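Local coordinates for protein M32 carboxypeptidase (Chitinophagaceae bacterium, PDB 7A03) that probably removes residues from the C-terminus of peptides as a metal-dependent carboxypeptidase of the M32 family, at residues 134-139 with 380-385; 371-376 with 414-419. All blocks are in the same frame, centred on the assembly; numbering follows the deposited sequence.

Contacts 1 and 2 adjoin, their centres lying about 12 Å apart on the same side of the chain's centre. M139 and L136 of helix 129-150 join them: M139 CG packs against F416 CE1 at 3.7 Å, and L136 CD1 reaches F416 CZ at 4.2 Å. A second bridge runs between consecutive helices, 358-374 and 382-394, where L382 CD1 lies 4.3 Å from L372 CD2. Contact 2 is fully buried, whereas contact 1, about 25 Å from the chain's centre, is only partly so. The HExxH sequence expected to bind the catalytic metal lies on helix 258-277, and neither contact includes any of its residues.

Contact 1 of 2, residues 134-139 with 380-385; sequences PALARM and KDLNKT
K380, at the start of residues 380-385, reaches across to A137, its NZ lying 4.2 Å from A137 CB. Its CA-CB bond leads away from helix 129-150, but the chain bends at chi2 (-31°) and again at chi4 (-108°), which brings the ammonium group back to the helix. That group has its polar partner just before residues 134-139, in a salt bridge with E133, so the methyl of A137 is a neighbour of the charge and not what holds it.

D381, at the N-cap position of helix 382-394, makes no capping bond with its carboxylate; its carbonyl O takes weak bonds from K384 N (3.2 Å) and T385 N (3.4 Å).

L382 follows and carries the apolar half of the contact. Its CD2 meets L136 CD2 at 3.7 Å, methyl to methyl, and the two side chains cross at about a right angle. In L382, CG sits anti to the backbone N (chi1 -168°), which carries the branch toward the facing helix. Both leucines are buried and both also touch Y129, so the pair is backed by the start of helix 129-150. Further along, N383 rests on Y129 and Q130 of that helix.

With 95 Å² buried in all, the evidence describes a small helix-end packing: the first turn of helix 382-394 and the residue preceding its cap meet the flank of helix 129-150, within the largely helical fold of this M32 carboxypeptidase.

Contact 2 of 2, residues 371-376 with 414-419; sequences GLIDGS and GSFGYF
F416 carries the whole loop side of this contact, its ring directed at L372 and I373 near the end of helix 358-374. From CB the side chain leaves toward that helix, CG standing anti to the carbonyl carbon and beside the backbone N (chi1 -77°), a setting that extends the ring toward the two aliphatic residues. On one flank of the ring, CD1 runs beside G414 O, which lies in the ring plane at the edge. The same carbonyl accepts a hydrogen bond from K143 and a weak one from F416 N (3.1 Å), the latter closing the inverse gamma turn centred on S415.

The other flank faces the helix. CD2 meets I373 CD1 at 4.1 Å, an oblique approach. One atom further, CE2 has L372 CD1 at 4.2 Å, arriving at the edge near the ring plane. The remaining tip atoms, CE1 and CZ, turn to helix 129-150, and the ring stacks with W411.

Polar groups are settled around this apolar patch. G417 N donates to E369 of helix 358-374, a direct polar tie of the loop to that helix. Beyond L372 and I373, D374 OD1 accepts from S376 N (2.7 Å, 155° at the hydrogen), forming an Asx turn, and also takes S376 OG at 2.8 Å through its syn lone pair; D374 OD2 is bonded to H155. G375, with phi at 95°, leaves the helix here.

Chemically, then, the 104 Å² contact itself is carbon-to-carbon packing of three buried residues; the polar ties of the loop, G414 O to K143 and G417 N to E369, lie to the sides of it.

Contact 1 of 2, residues 134-139 with 380-385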
loop_
_atom_site.group_PDB
_atom_site.type_symbol
_atom_site.label_atom_id
_atom_site.label_comp_id
_atom_site.label_asym_id
_atom_site.label_seq_id
_atom_site.Cartn_x
_atom_site.Cartn_y
_atom_site.Cartn_z
ATOM N N PRO A 134 6.497 -26.542 -6.714
ATOM C CA PRO A 134 6.500 -26.622 -8.189
ATOM C C PRO A 134 5.803 -25.451 -8.871
ATOM O O PRO A 134 6.329 -24.901 -9.856
ATOM C CB PRO A 134 5.813 -27.969 -8.465
ATOM C CG PRO A 134 6.065 -28.774 -7.237
ATOM C CD PRO A 134 5.986 -27.783 -6.105
ATOM N N ALA A 135 4.626 -25.059 -8.373
ATOM C CA ALA A 135 3.929 -23.904 -8.934
ATOM C C ALA A 135 4.773 -22.640 -8.812
ATOM O O ALA A 135 4.841 -21.834 -9.751
ATOM C CB ALA A 135 2.566 -23.717 -8.266
ATOM N N LEU A 136 5.449 -22.463 -7.672
ATOM C CA LEU A 136 6.290 -21.281 -7.500
ATOM C C LEU A 136 7.494 -21.314 -8.435
ATOM O O LEU A 136 7.918 -20.274 -8.949
ATOM C CB LEU A 136 6.730 -21.135 -6.042
ATOM C CG LEU A 136 7.483 -19.832 -5.751
ATOM C CD1 LEU A 136 6.568 -18.629 -5.963
ATOM C CD2 LEU A 136 8.087 -19.819 -4.344
ATOM N N ALA A 137 8.060 -22.499 -8.671
ATOM C CA ALA A 137 9.169 -22.615 -9.612
ATOM C C ALA A 137 8.736 -22.221 -11.021
ATOM O O ALA A 137 9.454 -21.492 -11.722
ATOM C CB ALA A 137 9.697 -24.049 -9.606
ATOM N N ARG A 138 7.561 -22.696 -11.444
ATOM C CA ARG A 138 7.002 -22.302 -12.740
ATOM C C ARG A 138 6.790 -20.788 -12.816
ATOM O O ARG A 138 7.179 -20.137 -13.800
ATOM C CB ARG A 138 5.694 -23.064 -12.971
ATOM C CG ARG A 138 4.916 -22.680 -14.221
ATOM C CD ARG A 138 5.749 -22.795 -15.479
ATOM N NE ARG A 138 4.904 -22.723 -16.670
ATOM C CZ ARG A 138 5.364 -22.661 -17.915
ATOM N NH1 ARG A 138 6.669 -22.657 -18.146
ATOM N NH2 ARG A 138 4.513 -22.596 -18.932
ATOM N N MET A 139 6.182 -20.214 -11.771
ATOM C CA MET A 139 5.960 -18.771 -11.712
ATOM C C MET A 139 7.266 -18.002 -11.867
ATOM O O MET A 139 7.348 -17.041 -12.641
ATOM C CB MET A 139 5.290 -18.402 -10.388
ATOM C CG MET A 139 5.015 -16.904 -10.224
ATOM S SD MET A 139 3.858 -16.276 -11.466
ATOM C CE MET A 139 2.334 -16.975 -10.863
ATOM N N LYS A 380 13.979 -24.255 -4.694
ATOM C CA LYS A 380 14.170 -25.492 -3.949
ATOM C C LYS A 380 14.573 -25.141 -2.520
ATOM O O LYS A 380 15.544 -24.405 -2.309
ATOM C CB LYS A 380 15.256 -26.337 -4.620
ATOM C CG LYS A 380 14.901 -26.886 -6.012
ATOM C CD LYS A 380 13.409 -27.151 -6.162
ATOM C CE LYS A 380 13.073 -27.891 -7.459
ATOM N NZ LYS A 380 12.391 -26.983 -8.437
ATOM N N ASP A 381 13.815 -25.642 -1.544
ATOM C CA ASP A 381 14.093 -25.384 -0.129
ATOM C C ASP A 381 14.037 -23.891 0.196
ATOM O O ASP A 381 14.837 -23.369 0.977
ATOM C CB ASP A 381 15.422 -26.003 0.315
ATOM C CG ASP A 381 15.260 -27.415 0.841
ATOM O OD1 ASP A 381 14.915 -27.571 2.030
ATOM O OD2 ASP A 381 15.480 -28.369 0.065
ATOM N N LEU A 382 13.091 -23.189 -0.423
ATOM C CA LEU A 382 12.948 -21.769 -0.125
ATOM C C LEU A 382 12.498 -21.543 1.312
ATOM O O LEU A 382 12.782 -20.487 1.890
ATOM C CB LEU A 382 11.983 -21.124 -1.115
ATOM C CG LEU A 382 11.945 -19.595 -1.118
ATOM C CD1 LEU A 382 13.295 -19.035 -1.526
ATOM C CD2 LEU A 382 10.859 -19.093 -2.034
ATOM N N ASN A 383 11.796 -22.513 1.905
ATOM C CA ASN A 383 11.382 -22.367 3.297
ATOM C C ASN A 383 12.590 -22.252 4.220
ATOM O O ASN A 383 12.587 -21.440 5.151
ATOM C CB ASN A 383 10.473 -23.526 3.708
ATOM C CG ASN A 383 11.129 -24.873 3.512
ATOM O OD1 ASN A 383 11.877 -25.078 2.558
ATOM N ND2 ASN A 383 10.858 -25.802 4.422
ATOM N N LYS A 384 13.642 -23.034 3.966
ATOM C CA LYS A 384 14.849 -22.923 4.779
ATOM C C LYS A 384 15.509 -21.561 4.607
ATOM O O LYS A 384 15.948 -20.946 5.588
ATOM C CB LYS A 384 15.830 -24.049 4.440
ATOM C CG LYS A 384 17.069 -24.050 5.326
ATOM C CD LYS A 384 18.296 -24.594 4.623
ATOM C CE LYS A 384 19.493 -23.667 4.792
ATOM N NZ LYS A 384 20.175 -23.850 6.104
ATOM N N THR A 385 15.588 -21.076 3.365
ATOM C CA THR A 385 16.145 -19.752 3.103
ATOM C C THR A 385 15.378 -18.683 3.871
ATOM O O THR A 385 15.971 -17.826 4.550
ATOM C CB THR A 385 16.060 -19.486 1.598
ATOM O OG1 THR A 385 16.810 -20.493 0.900
ATOM C CG2 THR A 385 16.604 -18.118 1.256
#

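Contact 2 of 2, residues 371-376 with 414-419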
loop_
_atom_site.group_PDB
_atom_site.type_symbol
_atom_site.label_atom_id
_atom_site.label_comp_id
_atom_site.label_asym_id
_atom_site.label_seq_id
_atom_site.Cartn_x
_atom_site.Cartn_y
_atom_site.Cartn_z
ATOM N N GLY A 371 16.960 -12.436 -5.549
ATOM C CA GLY A 371 17.715 -13.634 -5.858
ATOM C C GLY A 371 16.940 -14.606 -6.716
ATOM O O GLY A 371 17.529 -15.299 -7.552
ATOM N N LEU A 372 15.620 -14.667 -6.535
ATOM C CA LEU A 372 14.826 -15.570 -7.362
ATOM C C LEU A 372 14.857 -15.122 -8.812
ATOM O O LEU A 372 14.944 -15.952 -9.730
ATOM C CB LEU A 372 13.386 -15.629 -6.855
ATOM C CG LEU A 372 13.147 -16.365 -5.530
ATOM C CD1 LEU A 372 11.702 -16.191 -5.092
ATOM C CD2 LEU A 372 13.497 -17.847 -5.634
ATOM N N ILE A 373 14.831 -13.809 -9.033
ATOM C CA ILE A 373 14.719 -13.284 -10.386
ATOM C C ILE A 373 16.073 -13.221 -11.086
ATOM O O ILE A 373 16.144 -13.356 -12.313
ATOM C CB ILE A 373 13.977 -11.937 -10.364
ATOM C CG1 ILE A 373 12.573 -12.133 -9.784
ATOM C CG2 ILE A 373 13.887 -11.344 -11.758
ATOM C CD1 ILE A 373 11.723 -13.143 -10.557
ATOM N N ASP A 374 17.166 -13.022 -10.345
ATOM C CA ASP A 374 18.477 -13.051 -10.985
ATOM C C ASP A 374 19.046 -14.457 -11.124
ATOM O O ASP A 374 20.030 -14.641 -11.851
ATOM C CB ASP A 374 19.465 -12.056 -10.351
ATOM C CG ASP A 374 19.945 -12.466 -8.958
ATOM O OD1 ASP A 374 19.813 -13.644 -8.562
ATOM O OD2 ASP A 374 20.477 -11.584 -8.250
ATOM N N GLY A 375 18.444 -15.445 -10.469
ATOM C CA GLY A 375 18.904 -16.811 -10.539
ATOM C C GLY A 375 19.832 -17.236 -9.424
ATOM O O GLY A 375 20.239 -18.404 -9.393
ATOM N N SER A 376 20.178 -16.335 -8.505
ATOM C CA SER A 376 21.133 -16.672 -7.457
ATOM C C SER A 376 20.491 -17.422 -6.300
ATOM O O SER A 376 21.200 -18.084 -5.538
ATOM C CB SER A 376 21.840 -15.414 -6.949
ATOM O OG SER A 376 20.949 -14.596 -6.212
ATOM N N GLY A 414 1.519 -13.728 -8.779
ATOM C CA GLY A 414 2.495 -13.237 -9.724
ATOM C C GLY A 414 3.005 -11.850 -9.421
ATOM O O GLY A 414 3.616 -11.227 -10.291
ATOM N N SER A 415 2.778 -11.351 -8.201
ATOM C CA SER A 415 3.126 -9.978 -7.843
ATOM C C SER A 415 4.543 -9.950 -7.279
ATOM O O SER A 415 4.773 -9.988 -6.069
ATOM C CB SER A 415 2.098 -9.363 -6.898
ATOM O OG SER A 415 0.764 -9.693 -7.269
ATOM N N PHE A 416 5.505 -9.912 -8.197
ATOM C CA PHE A 416 6.922 -9.778 -7.884
ATOM C C PHE A 416 7.328 -8.332 -8.133
ATOM O O PHE A 416 6.985 -7.750 -9.167
ATOM C CB PHE A 416 7.754 -10.730 -8.757
ATOM C CG PHE A 416 7.712 -12.167 -8.294
ATOM C CD1 PHE A 416 6.574 -12.939 -8.480
ATOM C CD2 PHE A 416 8.801 -12.732 -7.639
ATOM C CE1 PHE A 416 6.533 -14.256 -8.053
ATOM C CE2 PHE A 416 8.765 -14.048 -7.211
ATOM C CZ PHE A 416 7.632 -14.805 -7.409
ATOM N N GLY A 417 8.092 -7.767 -7.198
ATOM C CA GLY A 417 8.421 -6.365 -7.219
ATOM C C GLY A 417 7.444 -5.486 -6.466
ATOM O O GLY A 417 7.601 -4.258 -6.488
ATOM N N TYR A 418 6.455 -6.077 -5.789
ATOM C CA TYR A 418 5.390 -5.363 -5.093
ATOM C C TYR A 418 5.797 -4.992 -3.671
ATOM O O TYR A 418 5.595 -3.855 -3.231
ATOM C CB TYR A 418 4.139 -6.257 -5.058
ATOM C CG TYR A 418 2.848 -5.583 -4.635
ATOM C CD1 TYR A 418 2.627 -5.196 -3.321
ATOM C CD2 TYR A 418 1.829 -5.372 -5.556
ATOM C CE1 TYR A 418 1.435 -4.591 -2.940
ATOM C CE2 TYR A 418 0.639 -4.773 -5.187
ATOM C CZ TYR A 418 0.452 -4.380 -3.888
ATOM O OH TYR A 418 -0.737 -3.781 -3.537
ATOM N N PHE A 419 6.375 -5.943 -2.948
ATOM C CA PHE A 419 6.638 -5.726 -1.530
ATOM C C PHE A 419 7.400 -4.437 -1.208
ATOM O O PHE A 419 7.039 -3.775 -0.212
ATOM C CB PHE A 419 7.359 -6.949 -0.937
ATOM C CG PHE A 419 6.457 -8.111 -0.629
ATOM C CD1 PHE A 419 5.437 -7.993 0.306
ATOM C CD2 PHE A 419 6.659 -9.342 -1.244
ATOM C CE1 PHE A 419 4.603 -9.086 0.597
ATOM C CE2 PHE A 419 5.844 -10.427 -0.952
ATOM C CZ PHE A 419 4.816 -10.301 -0.029
#